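Local coordinates for alpha,alpha-trehalose-phosphate synthase (UDP-forming) (Burkholderia multivorans, PDB 5UOF), which belongs to glycosyltransferase family 20 and has the two-domain GT-B fold, with a Rossmann-like sheet in each half, at residues A232-D240 and R446-F457; T368-K379 and E404-Y414. All blocks are in the same frame, centred on the assembly; numbering follows the deposited sequence. Where two conformers were deposited one is given.

Contact 1: residues A232-D240 and R446-F457; sequences AYPIGVYPD and RANDLSVWRDTF. With EDO (1,2-ethanediol), chain G; EDO (1,2-ethanediol), chain Q.
The edge of the F457 ring points into the face of Y233, an edge-to-face pair with centroids 4.9 Å apart and planes at 56°. F457 CD2 sits over the centre of the Y233 ring, and T456 OG1 lies at the ring's edge, 3.5 Å from Y233 CD2. Y233 OH hydrogen-bonds to D460, in helix 450-472 beyond F457. W453 CG lies anti to the backbone N (chi1 176°), which lays the indole alongside I235. I235 CG1 stands over its face, 3.5 Å from the centroid of the five-membered ring. L450 CB covers one face of the Y238 ring in a CH-pi contact. At the edge, R454 NH2 donates to Y238 OH (2.8 Å, 158°) in the guanidinium plane.

Residues 232-240 leave the last parallel strand of one Rossmann-like domain and lead to helix 239-248. This linker meets helix 450-472, the C-terminal helix that crosses back between the domains, as is usual in GT-B proteins. L450 N donates to V237 O (2.9 Å). N448 ND2 reaches P234 O from above the carbonyl plane and also bonds to E404. A water accepts from both G236 N and W453 N. R446 holds D240 OD1 side-on in a salt bridge, through NE (3.1 Å) and NH2.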
loop_
_atom_site.group_PDB
_atom_site.type_symbol
_atom_site.label_atom_id
_atom_site.label_comp_id
_atom_site.label_asym_id
_atom_site.label_seq_id
_atom_site.Cartn_x
_atom_site.Cartn_y
_atom_site.Cartn_z
ATOM N N ALA A 232 11.419 9.138 -16.140
ATOM C CA ALA A 232 10.218 9.884 -15.794
ATOM C C ALA A 232 10.004 10.996 -16.812
ATOM O O ALA A 232 10.955 11.701 -17.177
ATOM C CB ALA A 232 10.321 10.487 -14.388
ATOM N N TYR A 233 8.763 11.128 -17.281
ATOM C CA TYR A 233 8.349 12.155 -18.245
ATOM C C TYR A 233 7.048 12.755 -17.726
ATOM O O TYR A 233 5.964 12.392 -18.198
ATOM C CB TYR A 233 8.126 11.575 -19.650
ATOM C CG TYR A 233 9.216 10.676 -20.204
ATOM C CD1 TYR A 233 9.319 9.350 -19.810
ATOM C CD2 TYR A 233 10.111 11.138 -21.164
ATOM C CE1 TYR A 233 10.307 8.522 -20.324
ATOM C CE2 TYR A 233 11.097 10.319 -21.697
ATOM C CZ TYR A 233 11.185 9.006 -21.272
ATOM O OH TYR A 233 12.155 8.181 -21.778
ATOM N N PRO A 234 7.109 13.616 -16.707
ATOM C CA PRO A 234 5.869 14.176 -16.138
ATOM C C PRO A 234 5.076 14.960 -17.181
ATOM O O PRO A 234 5.615 15.825 -17.866
ATOM C CB PRO A 234 6.376 15.088 -15.012
ATOM C CG PRO A 234 7.840 15.311 -15.289
ATOM C CD PRO A 234 8.304 14.042 -15.963
ATOM N N ILE A 235 3.788 14.646 -17.298
ATOM C CA ILE A 235 2.931 15.274 -18.303
ATOM C C ILE A 235 2.526 16.663 -17.827
ATOM O O ILE A 235 1.999 16.825 -16.718
ATOM C CB ILE A 235 1.687 14.412 -18.577
ATOM C CG1 ILE A 235 2.082 13.083 -19.220
ATOM C CG2 ILE A 235 0.701 15.162 -19.482
ATOM C CD1 ILE A 235 0.884 12.232 -19.659
ATOM N N GLY A 236 2.733 17.667 -18.681
ATOM C CA GLY A 236 2.356 19.023 -18.376
ATOM C C GLY A 236 1.187 19.508 -19.209
ATOM O O GLY A 236 0.431 18.721 -19.800
ATOM N N VAL A 237 1.037 20.831 -19.262
ATOM C CA VAL A 237 -0.050 21.477 -19.988
ATOM C C VAL A 237 0.552 22.591 -20.833
ATOM O O VAL A 237 1.777 22.733 -20.902
ATOM C CB VAL A 237 -1.121 22.031 -19.033
ATOM C CG1 VAL A 237 -1.709 20.909 -18.184
ATOM C CG2 VAL A 237 -0.525 23.128 -18.145
ATOM N N TYR A 238 -0.292 23.380 -21.498
ATOM C CA TYR A 238 0.172 24.604 -22.151
ATOM C C TYR A 238 -0.372 25.780 -21.354
ATOM O O TYR A 238 -1.492 26.246 -21.606
ATOM C CB TYR A 238 -0.274 24.674 -23.615
ATOM C CG TYR A 238 0.445 23.686 -24.514
ATOM C CD1 TYR A 238 1.814 23.785 -24.729
ATOM C CD2 TYR A 238 -0.251 22.682 -25.171
ATOM C CE1 TYR A 238 2.480 22.893 -25.565
ATOM C CE2 TYR A 238 0.404 21.788 -26.004
ATOM C CZ TYR A 238 1.770 21.900 -26.199
ATOM O OH TYR A 238 2.435 21.020 -27.039
ATOM N N PRO A 239 0.374 26.282 -20.367
ATOM C CA PRO A 239 -0.236 27.206 -19.401
ATOM C C PRO A 239 -0.665 28.527 -20.007
ATOM O O PRO A 239 -1.701 29.066 -19.599
ATOM C CB PRO A 239 0.862 27.384 -18.337
ATOM C CG PRO A 239 2.132 26.997 -19.021
ATOM C CD PRO A 239 1.766 25.949 -20.029
ATOM N N ASP A 240 0.089 29.063 -20.976
ATOM C CA ASP A 240 -0.315 30.325 -21.590
ATOM C C ASP A 240 -1.604 30.155 -22.390
ATOM O O ASP A 240 -2.463 31.044 -22.395
ATOM C CB ASP A 240 0.811 30.870 -22.471
ATOM C CG ASP A 240 2.088 31.167 -21.682
ATOM O OD1 ASP A 240 2.025 31.290 -20.439
ATOM O OD2 ASP A 240 3.160 31.292 -22.315
ATOM N N ARG A 446 5.784 26.315 -17.077
ATOM C CA ARG A 446 6.312 26.783 -18.353
ATOM C C ARG A 446 7.580 26.044 -18.752
ATOM O O ARG A 446 7.884 25.951 -19.949
ATOM C CB ARG A 446 6.575 28.281 -18.287
ATOM C CG ARG A 446 5.306 29.119 -18.333
ATOM C CD ARG A 446 5.646 30.600 -18.207
ATOM N NE ARG A 446 4.494 31.442 -18.495
ATOM C CZ ARG A 446 4.302 32.653 -17.974
ATOM N NH1 ARG A 446 5.182 33.166 -17.119
ATOM N NH2 ARG A 446 3.219 33.345 -18.301
ATOM N N ALA A 447 8.337 25.539 -17.782
ATOM C CA ALA A 447 9.576 24.827 -18.066
ATOM C C ALA A 447 9.350 23.353 -18.353
ATOM O O ALA A 447 10.270 22.681 -18.822
ATOM C CB ALA A 447 10.560 24.969 -16.906
ATOM N N ASN A 448 8.156 22.841 -18.075
ATOM C CA ASN A 448 7.791 21.468 -18.406
ATOM C C ASN A 448 6.392 21.482 -19.017
ATOM O O ASN A 448 5.453 20.869 -18.508
ATOM C CB ASN A 448 7.844 20.562 -17.174
ATOM C CG ASN A 448 7.452 19.147 -17.498
ATOM O OD1 ASN A 448 7.740 18.667 -18.595
ATOM N ND2 ASN A 448 6.750 18.479 -16.575
ATOM N N ASP A 449 6.236 22.210 -20.121
ATOM C CA ASP A 449 4.933 22.217 -20.765
ATOM C C ASP A 449 4.746 20.918 -21.555
ATOM O O ASP A 449 5.646 20.081 -21.641
ATOM C CB ASP A 449 4.737 23.491 -21.610
ATOM C CG ASP A 449 5.511 23.504 -22.935
ATOM O OD1 ASP A 449 5.974 22.469 -23.434
ATOM O OD2 ASP A 449 5.639 24.605 -23.511
ATOM N N LEU A 450 3.539 20.735 -22.088
ATOM C CA LEU A 450 3.172 19.448 -22.677
ATOM C C LEU A 450 4.128 19.028 -23.793
ATOM O O LEU A 450 4.297 17.824 -24.045
ATOM C CB LEU A 450 1.735 19.515 -23.194
ATOM C CG LEU A 450 1.119 18.262 -23.825
ATOM C CD1 LEU A 450 1.266 17.053 -22.889
ATOM C CD2 LEU A 450 -0.363 18.512 -24.104
ATOM N N SER A 451 4.767 19.993 -24.472
ATOM C CA SER A 451 5.690 19.619 -25.535
ATOM C C SER A 451 6.930 18.914 -24.998
ATOM O O SER A 451 7.567 18.158 -25.739
ATOM C CB SER A 451 6.103 20.851 -26.349
ATOM O OG SER A 451 7.076 21.613 -25.661
ATOM N N VAL A 452 7.283 19.129 -23.726
ATOM C CA VAL A 452 8.447 18.452 -23.163
ATOM C C VAL A 452 8.197 16.948 -23.078
ATOM O O VAL A 452 9.045 16.145 -23.474
ATOM C CB VAL A 452 8.817 19.056 -21.796
ATOM C CG1 VAL A 452 10.015 18.319 -21.185
ATOM C CG2 VAL A 452 9.122 20.554 -21.963
ATOM N N TRP A 453 7.024 16.550 -22.580
ATOM C CA TRP A 453 6.650 15.134 -22.562
ATOM C C TRP A 453 6.751 14.524 -23.949
ATOM O O TRP A 453 7.423 13.507 -24.160
ATOM C CB TRP A 453 5.227 15.001 -22.017
ATOM C CG TRP A 453 4.622 13.628 -22.017
ATOM C CD1 TRP A 453 4.891 12.607 -21.147
ATOM C CD2 TRP A 453 3.578 13.154 -22.880
ATOM N NE1 TRP A 453 4.104 11.514 -21.442
ATOM C CE2 TRP A 453 3.273 11.835 -22.482
ATOM C CE3 TRP A 453 2.869 13.719 -23.947
ATOM C CZ2 TRP A 453 2.304 11.070 -23.120
ATOM C CZ3 TRP A 453 1.903 12.961 -24.573
ATOM C CH2 TRP A 453 1.632 11.647 -24.164
ATOM N N ARG A 454 6.086 15.149 -24.915
ATOM C CA ARG A 454 6.064 14.621 -26.267
ATOM C C ARG A 454 7.469 14.552 -26.857
ATOM O O ARG A 454 7.900 13.506 -27.365
ATOM C CB ARG A 454 5.154 15.495 -27.125
ATOM C CG ARG A 454 5.331 15.269 -28.597
ATOM C CD ARG A 454 4.309 16.058 -29.400
ATOM N NE ARG A 454 4.557 17.492 -29.393
ATOM C CZ ARG A 454 3.798 18.381 -28.759
ATOM N NH1 ARG A 454 2.735 17.990 -28.064
ATOM N NH2 ARG A 454 4.106 19.665 -28.821
ATOM N N ASP A 455 8.203 15.663 -26.791
ATOM C CA ASP A 455 9.478 15.762 -27.495
ATOM C C ASP A 455 10.539 14.865 -26.875
ATOM O O ASP A 455 11.319 14.235 -27.603
ATOM C CB ASP A 455 9.962 17.210 -27.507
ATOM C CG ASP A 455 9.156 18.087 -28.444
ATOM O OD1 ASP A 455 8.500 17.548 -29.364
ATOM O OD2 ASP A 455 9.185 19.317 -28.256
ATOM N N THR A 456 10.601 14.793 -25.538
ATOM C CA THR A 456 11.642 13.986 -24.906
ATOM C C THR A 456 11.359 12.497 -25.067
ATOM O O THR A 456 12.282 11.702 -25.268
ATOM C CB THR A 456 11.785 14.361 -23.430
ATOM O OG1 THR A 456 10.535 14.178 -22.766
ATOM C CG2 THR A 456 12.197 15.827 -23.298
ATOM N N PHE A 457 10.084 12.097 -24.997
ATOM C CA PHE A 457 9.789 10.679 -25.169
ATOM C C PHE A 457 10.079 10.246 -26.601
ATOM O O PHE A 457 10.736 9.225 -26.830
ATOM C CB PHE A 457 8.342 10.360 -24.788
ATOM C CG PHE A 457 8.099 8.889 -24.563
ATOM C CD1 PHE A 457 7.948 8.019 -25.633
ATOM C CD2 PHE A 457 8.051 8.373 -23.279
ATOM C CE1 PHE A 457 7.746 6.660 -25.427
ATOM C CE2 PHE A 457 7.845 7.020 -23.059
ATOM C CZ PHE A 457 7.694 6.153 -24.138
HETATM C C1 EDO G . 9.453 23.869 -23.580
HETATM O O1 EDO G . 8.336 24.607 -24.098
HETATM C C2 EDO G . 9.576 24.092 -22.073
HETATM O O2 EDO G . 8.348 23.744 -21.410
HETATM C C1 EDO Q . 8.957 15.487 -32.347
HETATM O O1 EDO Q . 9.702 15.946 -31.213
HETATM C C2 EDO Q . 7.468 15.502 -32.034
HETATM O O2 EDO Q . 6.882 16.778 -32.341
HETATM O O HOH W 1 5.188 17.751 -20.250
HETATM O O HOH W 2 8.025 16.032 -19.147
HETATM O O HOH W 3 2.884 22.524 -17.724
#

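Contact 2: residues T368-K379 and E404-Y414; sequences TPLRDGMNLVAK and ELTGALLVNPY
This is a buried contact in the domain built on the six-stranded parallel sheet. It has an apolar patch at one end, and at the other a salt bridge with an apolar pair beside it. Residues 368-379 run from the end of strand 364-367 into helix 376-384. Residues 404-414 contain 409-411, an edge strand of the sheet.

At the apolar patch L370 reaches both P413 and Y414. Its CD2 lies 3.7 Å from P413 CG and also stands over one face of the Y414 ring, offset toward the rim, 4.3 Å from the ring centroid. L370 CB meets the phenol oxygen, 3.6 Å from Y414 OH. L175 of the second subunit also packs against Y414. Beside this patch T368 CG2 meets V411 CG2 at 3.7 Å. N412 OD1 accepts from Y414 N, an Asx turn that shapes the backbone leading to the ring.

At the other end K379 NZ donates to E404 OE1 in a salt bridge of 2.7 Å. The lysine is extended beyond CG (chi2 -169°, chi3 171°), which carries NZ from the helix to the carboxylate. It arrives on the syn side, 34° out of the carboxylate plane. NZ also bonds to a water and to I235 O. The M374 sulfur packs beside the same carboxylate, with SD 3.8 Å from E404 OE1.

Before the helix, D372 OD1 takes M374 N in another Asx turn. N375 is the N-cap, with OD1 accepting from A378 N.

Helix 416-428 packs against T368 and V411. A378 CB and L405 CD1 pack together between strand 392-396, where L395 and L393 touch them, and helix 431-447, which meets L405.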
loop_
_atom_site.group_PDB
_atom_site.type_symbol
_atom_site.label_atom_id
_atom_site.label_comp_id
_atom_site.label_asym_id
_atom_site.label_seq_id
_atom_site.Cartn_x
_atom_site.Cartn_y
_atom_site.Cartn_z
ATOM N N THR A 368 -6.960 17.405 -3.788
ATOM C CA THR A 368 -6.294 16.582 -2.775
ATOM C C THR A 368 -6.688 15.110 -2.892
ATOM O O THR A 368 -7.162 14.501 -1.926
ATOM C CB THR A 368 -6.584 17.136 -1.381
ATOM O OG1 THR A 368 -7.993 17.111 -1.130
ATOM C CG2 THR A 368 -6.074 18.594 -1.253
ATOM N N PRO A 369 -6.443 14.487 -4.052
ATOM C CA PRO A 369 -6.716 13.050 -4.181
ATOM C C PRO A 369 -5.841 12.240 -3.245
ATOM O O PRO A 369 -4.732 12.648 -2.899
ATOM C CB PRO A 369 -6.357 12.744 -5.644
ATOM C CG PRO A 369 -5.306 13.792 -5.990
ATOM C CD PRO A 369 -5.807 15.037 -5.264
ATOM N N LEU A 370 -6.340 11.057 -2.866
ATOM C CA LEU A 370 -5.547 10.160 -2.028
ATOM C C LEU A 370 -4.326 9.640 -2.769
ATOM O O LEU A 370 -3.302 9.349 -2.143
ATOM C CB LEU A 370 -6.396 8.983 -1.550
ATOM C CG LEU A 370 -7.687 9.401 -0.854
ATOM C CD1 LEU A 370 -8.434 8.163 -0.344
ATOM C CD2 LEU A 370 -7.395 10.400 0.277
ATOM N N ARG A 371 -4.422 9.518 -4.095
ATOM C CA ARG A 371 -3.331 9.028 -4.922
ATOM C C ARG A 371 -3.649 9.375 -6.371
ATOM O O ARG A 371 -4.779 9.164 -6.825
ATOM C CB ARG A 371 -3.163 7.515 -4.720
ATOM C CG ARG A 371 -2.045 6.863 -5.514
ATOM C CD ARG A 371 -0.689 7.472 -5.217
ATOM N NE ARG A 371 -0.189 7.123 -3.888
ATOM C CZ ARG A 371 1.103 7.129 -3.567
ATOM N NH1 ARG A 371 2.010 7.440 -4.487
ATOM N NH2 ARG A 371 1.488 6.787 -2.341
ATOM N N ASP A 372 -2.657 9.916 -7.089
ATOM C CA ASP A 372 -2.869 10.344 -8.471
ATOM C C ASP A 372 -1.534 10.318 -9.202
ATOM O O ASP A 372 -0.534 10.835 -8.695
ATOM C CB ASP A 372 -3.481 11.753 -8.491
ATOM C CG ASP A 372 -4.134 12.109 -9.825
ATOM O OD1 ASP A 372 -3.543 11.825 -10.894
ATOM O OD2 ASP A 372 -5.232 12.708 -9.798
ATOM N N GLY A 373 -1.509 9.705 -10.384
ATOM C CA GLY A 373 -0.268 9.661 -11.143
ATOM C C GLY A 373 0.312 11.038 -11.411
ATOM O O GLY A 373 1.536 11.205 -11.467
ATOM N N MET A 374 -0.551 12.032 -11.616
ATOM C CA MET A 374 -0.080 13.381 -11.903
ATOM C C MET A 374 -1.081 14.392 -11.364
ATOM O O MET A 374 -0.799 15.071 -10.374
ATOM C CB MET A 374 0.158 13.555 -13.417
ATOM C CG MET A 374 0.608 14.964 -13.840
ATOM S SD MET A 374 2.068 15.537 -12.934
ATOM C CE MET A 374 3.265 14.242 -13.296
ATOM N N ASN A 375 -2.260 14.444 -11.996
ATOM C CA ASN A 375 -3.384 15.349 -11.757
ATOM C C ASN A 375 -3.214 16.621 -12.574
ATOM O O ASN A 375 -2.542 17.572 -12.154
ATOM C CB ASN A 375 -3.599 15.698 -10.282
ATOM C CG ASN A 375 -4.966 16.284 -10.051
ATOM O OD1 ASN A 375 -5.243 17.393 -10.497
ATOM N ND2 ASN A 375 -5.847 15.526 -9.409
ATOM N N LEU A 376 -3.842 16.644 -13.750
ATOM C CA LEU A 376 -3.757 17.816 -14.610
ATOM C C LEU A 376 -4.682 18.941 -14.162
ATOM O O LEU A 376 -4.424 20.104 -14.495
ATOM C CB LEU A 376 -4.056 17.417 -16.060
ATOM C CG LEU A 376 -3.054 16.404 -16.641
ATOM C CD1 LEU A 376 -3.506 15.918 -18.009
ATOM C CD2 LEU A 376 -1.646 16.994 -16.721
ATOM N N VAL A 377 -5.735 18.639 -13.400
ATOM C CA VAL A 377 -6.559 19.719 -12.854
ATOM C C VAL A 377 -5.711 20.661 -12.005
ATOM O O VAL A 377 -5.875 21.880 -12.074
ATOM C CB VAL A 377 -7.758 19.150 -12.068
ATOM C CG1 VAL A 377 -8.358 20.202 -11.142
ATOM C CG2 VAL A 377 -8.815 18.632 -13.042
ATOM N N ALA A 378 -4.770 20.121 -11.214
ATOM C CA ALA A 378 -3.906 21.001 -10.423
ATOM C C ALA A 378 -3.120 21.962 -11.316
ATOM O O ALA A 378 -3.008 23.154 -11.012
ATOM C CB ALA A 378 -2.958 20.172 -9.553
ATOM N N LYS A 379 -2.592 21.467 -12.441
ATOM C CA LYS A 379 -1.809 22.323 -13.324
ATOM C C LYS A 379 -2.709 23.309 -14.060
ATOM O O LYS A 379 -2.351 24.488 -14.220
ATOM C CB LYS A 379 -1.010 21.456 -14.309
ATOM C CG LYS A 379 -0.036 20.492 -13.592
ATOM C CD LYS A 379 0.941 19.834 -14.549
ATOM C CE LYS A 379 2.042 19.066 -13.772
ATOM N NZ LYS A 379 3.066 18.439 -14.681
ATOM N N GLU A 404 6.332 18.909 -8.620
ATOM C CA GLU A 404 6.614 20.095 -9.424
ATOM C C GLU A 404 6.028 21.366 -8.842
ATOM O O GLU A 404 6.698 22.408 -8.832
ATOM C CB GLU A 404 6.065 19.911 -10.846
ATOM C CG GLU A 404 6.737 18.809 -11.642
ATOM C CD GLU A 404 6.053 18.555 -12.978
ATOM O OE1 GLU A 404 5.127 17.711 -13.037
ATOM O OE2 GLU A 404 6.443 19.219 -13.968
ATOM N N LEU A 405 4.787 21.307 -8.364
ATOM C CA LEU A 405 4.065 22.500 -7.920
ATOM C C LEU A 405 4.427 22.815 -6.470
ATOM O O LEU A 405 3.623 22.706 -5.543
ATOM C CB LEU A 405 2.566 22.307 -8.115
ATOM C CG LEU A 405 2.167 22.038 -9.580
ATOM C CD1 LEU A 405 0.662 21.845 -9.713
ATOM C CD2 LEU A 405 2.656 23.154 -10.521
ATOM N N THR A 406 5.683 23.230 -6.297
ATOM C CA THR A 406 6.213 23.475 -4.963
ATOM C C THR A 406 5.602 24.703 -4.304
ATOM O O THR A 406 5.771 24.878 -3.090
ATOM C CB THR A 406 7.735 23.621 -5.030
ATOM O OG1 THR A 406 8.078 24.646 -5.969
ATOM C CG2 THR A 406 8.373 22.293 -5.470
ATOM N N GLY A 407 4.895 25.543 -5.062
ATOM C CA GLY A 407 4.190 26.677 -4.485
ATOM C C GLY A 407 2.806 26.353 -3.966
ATOM O O GLY A 407 2.157 27.212 -3.367
ATOM N N ALA A 408 2.315 25.139 -4.205
ATOM C CA ALA A 408 1.057 24.731 -3.598
ATOM C C ALA A 408 1.211 24.614 -2.091
ATOM O O ALA A 408 2.311 24.418 -1.573
ATOM C CB ALA A 408 0.590 23.382 -4.157
ATOM N N LEU A 409 0.092 24.775 -1.389
ATOM C CA LEU A 409 -0.008 24.323 -0.003
ATOM C C LEU A 409 -0.193 22.819 -0.079
ATOM O O LEU A 409 -1.271 22.338 -0.434
ATOM C CB LEU A 409 -1.168 25.004 0.719
ATOM C CG LEU A 409 -1.028 26.496 1.047
ATOM C CD1 LEU A 409 -2.266 26.996 1.799
ATOM C CD2 LEU A 409 0.237 26.768 1.894
ATOM N N LEU A 410 0.868 22.071 0.230
ATOM C CA LEU A 410 0.831 20.613 0.147
ATOM C C LEU A 410 0.247 20.031 1.424
ATOM O O LEU A 410 0.635 20.431 2.527
ATOM C CB LEU A 410 2.233 20.054 -0.074
ATOM C CG LEU A 410 2.858 20.535 -1.381
ATOM C CD1 LEU A 410 4.364 20.311 -1.371
ATOM C CD2 LEU A 410 2.196 19.822 -2.570
ATOM N N VAL A 411 -0.661 19.063 1.279
ATOM C CA VAL A 411 -1.312 18.473 2.443
ATOM C C VAL A 411 -1.380 16.956 2.306
ATOM O O VAL A 411 -1.308 16.386 1.211
ATOM C CB VAL A 411 -2.731 19.031 2.668
ATOM C CG1 VAL A 411 -2.667 20.528 2.925
ATOM C CG2 VAL A 411 -3.618 18.731 1.467
ATOM N N ASN A 412 -1.533 16.313 3.447
ATOM C CA ASN A 412 -1.808 14.891 3.499
ATOM C C ASN A 412 -3.314 14.726 3.644
ATOM O O ASN A 412 -3.866 15.089 4.693
ATOM C CB ASN A 412 -1.070 14.256 4.681
ATOM C CG ASN A 412 -1.207 12.737 4.719
ATOM O OD1 ASN A 412 -2.229 12.193 4.323
ATOM N ND2 ASN A 412 -0.180 12.053 5.225
ATOM N N PRO A 413 -4.020 14.201 2.640
ATOM C CA PRO A 413 -5.491 14.159 2.715
ATOM C C PRO A 413 -6.029 13.205 3.769
ATOM O O PRO A 413 -7.228 13.278 4.084
ATOM C CB PRO A 413 -5.906 13.726 1.301
ATOM C CG PRO A 413 -4.723 12.973 0.773
ATOM C CD PRO A 413 -3.503 13.624 1.388
ATOM N N TYR A 414 -5.191 12.342 4.348
ATOM C CA TYR A 414 -5.589 11.532 5.491
ATOM C C TYR A 414 -5.577 12.315 6.793
ATOM O O TYR A 414 -5.926 11.764 7.838
ATOM C CB TYR A 414 -4.678 10.320 5.615
ATOM C CG TYR A 414 -4.823 9.410 4.420
ATOM C CD1 TYR A 414 -5.832 8.455 4.376
ATOM C CD2 TYR A 414 -3.981 9.534 3.323
ATOM C CE1 TYR A 414 -5.982 7.622 3.287
ATOM C CE2 TYR A 414 -4.123 8.693 2.213
ATOM C CZ TYR A 414 -5.127 7.751 2.206
ATOM O OH TYR A 414 -5.286 6.909 1.134
HETATM O O HOH W 4 4.189 20.590 -16.087
#

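Contact 2 is the more deeply buried of the two. Contact 1 is partly buried, with its D240 and R446 end exposed. Their centres are about 17 Å apart, yet they touch directly, through E404 and K379 of contact 2. Contact 1 joins elements of both domains: its first segment follows a strand of the ten-stranded sheet, and its second passes from helix 431-447, which packs on the six-stranded domain, to helix 450-472, which returns to the other. Contact 2 stays within the six-stranded domain. Contact 1 mixes ring contacts, side-chain and water-mediated bonds and a salt bridge at its exposed end. Contact 2 is mostly leucine, proline and tyrosine packing, with its salt bridge buried.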